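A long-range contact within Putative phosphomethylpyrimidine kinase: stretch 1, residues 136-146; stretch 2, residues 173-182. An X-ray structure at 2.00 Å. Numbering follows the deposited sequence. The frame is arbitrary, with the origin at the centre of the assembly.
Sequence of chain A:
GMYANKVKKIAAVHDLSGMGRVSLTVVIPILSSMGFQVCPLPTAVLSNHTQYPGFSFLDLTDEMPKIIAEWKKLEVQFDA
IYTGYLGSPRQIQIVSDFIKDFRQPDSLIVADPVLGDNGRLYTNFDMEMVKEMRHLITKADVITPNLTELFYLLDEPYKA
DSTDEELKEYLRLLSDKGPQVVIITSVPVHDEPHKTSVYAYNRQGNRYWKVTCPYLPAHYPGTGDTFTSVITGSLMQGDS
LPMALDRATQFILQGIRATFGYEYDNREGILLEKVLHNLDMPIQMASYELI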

# COMPACT_ATOMS: atom_id res chain seq x y z
N LEU A 136 2.51 -41.30 6.74
CA LEU A 136 1.74 -40.13 6.34
C LEU A 136 2.45 -39.36 5.21
O LEU A 136 1.79 -38.89 4.28
N ILE A 137 3.77 -39.27 5.24
CA ILE A 137 4.43 -38.48 4.18
C ILE A 137 4.21 -39.08 2.77
O ILE A 137 4.29 -38.35 1.81
N THR A 138 3.90 -40.38 2.68
CA THR A 138 3.72 -41.05 1.39
C THR A 138 2.46 -40.54 0.71
O THR A 138 2.26 -40.75 -0.50
N LYS A 139 1.63 -39.86 1.48
CA LYS A 139 0.35 -39.42 1.00
C LYS A 139 0.37 -37.96 0.58
O LYS A 139 -0.61 -37.51 0.01
N ALA A 140 1.49 -37.26 0.76
CA ALA A 140 1.57 -35.79 0.54
C ALA A 140 2.17 -35.46 -0.81
O ALA A 140 2.95 -36.24 -1.34
N ASP A 141 1.85 -34.27 -1.30
CA ASP A 141 2.49 -33.70 -2.49
C ASP A 141 3.75 -32.92 -2.13
O ASP A 141 4.75 -32.92 -2.88
N VAL A 142 3.72 -32.26 -0.98
CA VAL A 142 4.79 -31.37 -0.53
C VAL A 142 5.05 -31.72 0.92
O VAL A 142 4.11 -31.73 1.69
N ILE A 143 6.29 -32.04 1.30
CA ILE A 143 6.68 -32.19 2.69
C ILE A 143 7.83 -31.26 3.07
O ILE A 143 8.68 -30.95 2.25
N THR A 144 7.84 -30.83 4.32
CA THR A 144 8.78 -29.83 4.76
C THR A 144 9.57 -30.22 6.06
O THR A 144 9.65 -29.44 7.01
N PRO A 145 10.17 -31.40 6.09
CA PRO A 145 10.99 -31.73 7.26
C PRO A 145 12.16 -30.79 7.52
O PRO A 145 12.82 -30.36 6.56
N ASN A 146 12.46 -30.57 8.80
CA ASN A 146 13.75 -30.02 9.18
C ASN A 146 14.79 -31.13 9.16
O ASN A 146 14.44 -32.29 9.00
N LEU A 173 15.44 -39.57 -2.15
CA LEU A 173 14.96 -40.77 -1.43
C LEU A 173 13.59 -40.49 -0.84
O LEU A 173 12.71 -41.33 -0.91
N LEU A 174 13.42 -39.31 -0.26
CA LEU A 174 12.14 -38.90 0.24
C LEU A 174 11.10 -38.72 -0.88
O LEU A 174 9.94 -39.10 -0.72
N SER A 175 11.50 -38.17 -2.03
CA SER A 175 10.54 -38.00 -3.14
C SER A 175 10.10 -39.36 -3.70
O SER A 175 8.96 -39.54 -4.09
N ASP A 176 11.00 -40.31 -3.70
CA ASP A 176 10.66 -41.68 -4.12
C ASP A 176 9.55 -42.28 -3.27
O ASP A 176 8.82 -43.12 -3.74
N LYS A 177 9.36 -41.79 -2.05
CA LYS A 177 8.34 -42.33 -1.20
C LYS A 177 6.95 -41.82 -1.48
O LYS A 177 6.00 -42.35 -0.91
N GLY A 178 6.84 -40.81 -2.33
CA GLY A 178 5.54 -40.19 -2.63
C GLY A 178 5.64 -38.74 -3.13
O GLY A 178 5.22 -38.46 -4.22
N PRO A 179 6.19 -37.84 -2.31
CA PRO A 179 6.05 -36.43 -2.55
C PRO A 179 6.76 -35.92 -3.77
O PRO A 179 7.93 -36.24 -3.96
N GLN A 180 6.05 -35.13 -4.58
CA GLN A 180 6.65 -34.52 -5.75
C GLN A 180 7.65 -33.45 -5.31
O GLN A 180 8.64 -33.24 -5.96
N VAL A 181 7.36 -32.78 -4.21
CA VAL A 181 8.22 -31.70 -3.68
C VAL A 181 8.63 -32.02 -2.25
O VAL A 181 7.77 -32.35 -1.36
N VAL A 182 9.93 -31.96 -2.04
CA VAL A 182 10.50 -32.20 -0.73
C VAL A 182 11.35 -30.99 -0.42
O VAL A 182 12.17 -30.58 -1.23

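Side-chain packing between residues 136-146 and 173-182, two segments paired in parallel where Val142 and Ile143 meet Val181 and Val182, burying 539 Å² in all. Ile143, Pro179 and Val181 cover the most surface. Ile143 (chi1 p, chi2 t) shares one face of the sheet with Val182 (chi1 t), their CG1 atoms 4.1 Å apart. The CB of Ile143 points to that face, but the end of its side chain comes nearer the second stretch: Ile143 CD1 lies 4.2 Å from Leu174 CD1, and Ile143 CG2 lies 3.9 Å from Pro179 CG. Leu174 (m, t) points toward the first stretch from its helix and extends the apolar cluster, with its CD1 4.2 Å from Pro145 CG and its CD2 4.1 Å from Ile137 CD1; Ile137 (p, t) starts sideways and bends in at its tip. The Pro179 ring, C-gamma exo, packs against the first stretch, its CG also 3.4 Å from Ile137 O, while Pro179 CA makes a CA-H...O contact with Ala140 O at 3.3 Å. On the other face Val181 and Val142, both chi1 t, meet CG1 to CG1 at 3.9 Å. The backbone fixes this register: Val181 N donates to Asp141 O (2.9 Å) and Ile143 N to Val181 O (3.1 Å). Asp141 (m) points away, yet one water links it across the contact, donating to Asp141 OD1 (2.9 Å) and accepting from Gln180 N (3.3 Å). Ser175 (t) also faces away; its OG donates to Pro179 O (2.7 Å), tying the helix to the loop that precedes the strand. Next to the loop residue Lys177, Thr138 (p) sets its CB 3.4 Å from Lys177 O, and the Lys177 chain starts inward before its end leads away. Gly178, with positive phi, leaves room here: a CB would sit 2.6 Å from Thr138 O, a clash.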

# COMPACT_ATOMS: atom_id res chain seq x y z
CB LEU A 136 1.48 -39.21 7.52
CG LEU A 136 0.58 -38.00 7.18
CD1 LEU A 136 -0.79 -38.47 6.61
CD2 LEU A 136 0.44 -37.04 8.39
CB ILE A 137 5.93 -38.20 4.41
CG1 ILE A 137 6.76 -39.51 4.39
CG2 ILE A 137 6.13 -37.29 5.64
CD1 ILE A 137 8.18 -39.27 4.20
CB THR A 138 3.63 -42.61 1.51
OG1 THR A 138 2.44 -42.99 2.20
CG2 THR A 138 4.84 -43.18 2.23
CB LYS A 139 -0.74 -39.64 2.04
CG LYS A 139 -0.82 -41.08 2.57
CD LYS A 139 -1.10 -42.07 1.49
CE LYS A 139 -1.45 -43.49 2.06
NZ LYS A 139 -1.42 -44.55 0.97
CB ALA A 140 2.41 -35.15 1.60
CB ASP A 141 1.52 -32.77 -3.24
CG ASP A 141 0.23 -33.46 -3.65
OD1 ASP A 141 0.31 -34.57 -4.15
OD2 ASP A 141 -0.86 -32.90 -3.51
CB VAL A 142 4.39 -29.88 -0.66
CG1 VAL A 142 5.68 -28.92 -0.28
CG2 VAL A 142 3.90 -29.54 -2.09
CB ILE A 143 7.05 -33.66 3.08
CG1 ILE A 143 8.25 -34.18 2.27
CG2 ILE A 143 5.83 -34.62 2.91
CD1 ILE A 143 8.79 -35.56 2.81
CB THR A 144 8.05 -28.51 4.98
OG1 THR A 144 6.98 -28.68 5.92
CG2 THR A 144 7.46 -27.95 3.61
CB PRO A 145 11.62 -33.04 6.88
CG PRO A 145 11.53 -33.09 5.36
CD PRO A 145 10.36 -32.32 4.96
CB ASN A 146 13.72 -29.27 10.52
CG ASN A 146 13.34 -30.13 11.70
OD1 ASN A 146 13.69 -31.33 11.77
ND2 ASN A 146 12.66 -29.51 12.67
CB LEU A 173 15.87 -41.15 -0.26
CG LEU A 173 17.19 -41.85 -0.49
CD1 LEU A 173 17.84 -42.09 0.88
CD2 LEU A 173 17.05 -43.19 -1.27
CB LEU A 174 12.27 -37.65 1.12
CG LEU A 174 12.88 -37.82 2.54
CD1 LEU A 174 12.86 -36.43 3.20
CD2 LEU A 174 12.15 -38.86 3.36
CB SER A 175 11.12 -37.20 -4.26
OG SER A 175 10.17 -37.10 -5.30
CB ASP A 176 11.90 -42.56 -4.07
CG ASP A 176 12.88 -42.24 -5.21
OD1 ASP A 176 12.56 -41.52 -6.18
OD2 ASP A 176 14.02 -42.72 -5.11
CB LYS A 177 8.74 -42.12 0.26
CG LYS A 177 9.65 -43.24 0.70
CD LYS A 177 10.60 -42.85 1.77
CE LYS A 177 11.66 -43.98 1.86
NZ LYS A 177 12.26 -44.07 3.22
CB PRO A 179 6.67 -35.79 -1.29
CG PRO A 179 6.56 -36.83 -0.27
CD PRO A 179 6.63 -38.13 -0.94
CB GLN A 180 5.55 -33.92 -6.63
CG GLN A 180 6.10 -33.09 -7.83
CD GLN A 180 5.05 -32.19 -8.47
OE1 GLN A 180 3.88 -32.61 -8.68
NE2 GLN A 180 5.44 -30.94 -8.79
CB VAL A 181 7.53 -30.32 -3.71
CG1 VAL A 181 8.42 -29.20 -3.02
CG2 VAL A 181 7.24 -29.90 -5.18
CB VAL A 182 11.38 -33.46 -0.70
CG1 VAL A 182 12.00 -33.67 0.68
CG2 VAL A 182 10.55 -34.70 -1.17
O HOH W 1 2.86 -35.50 -5.25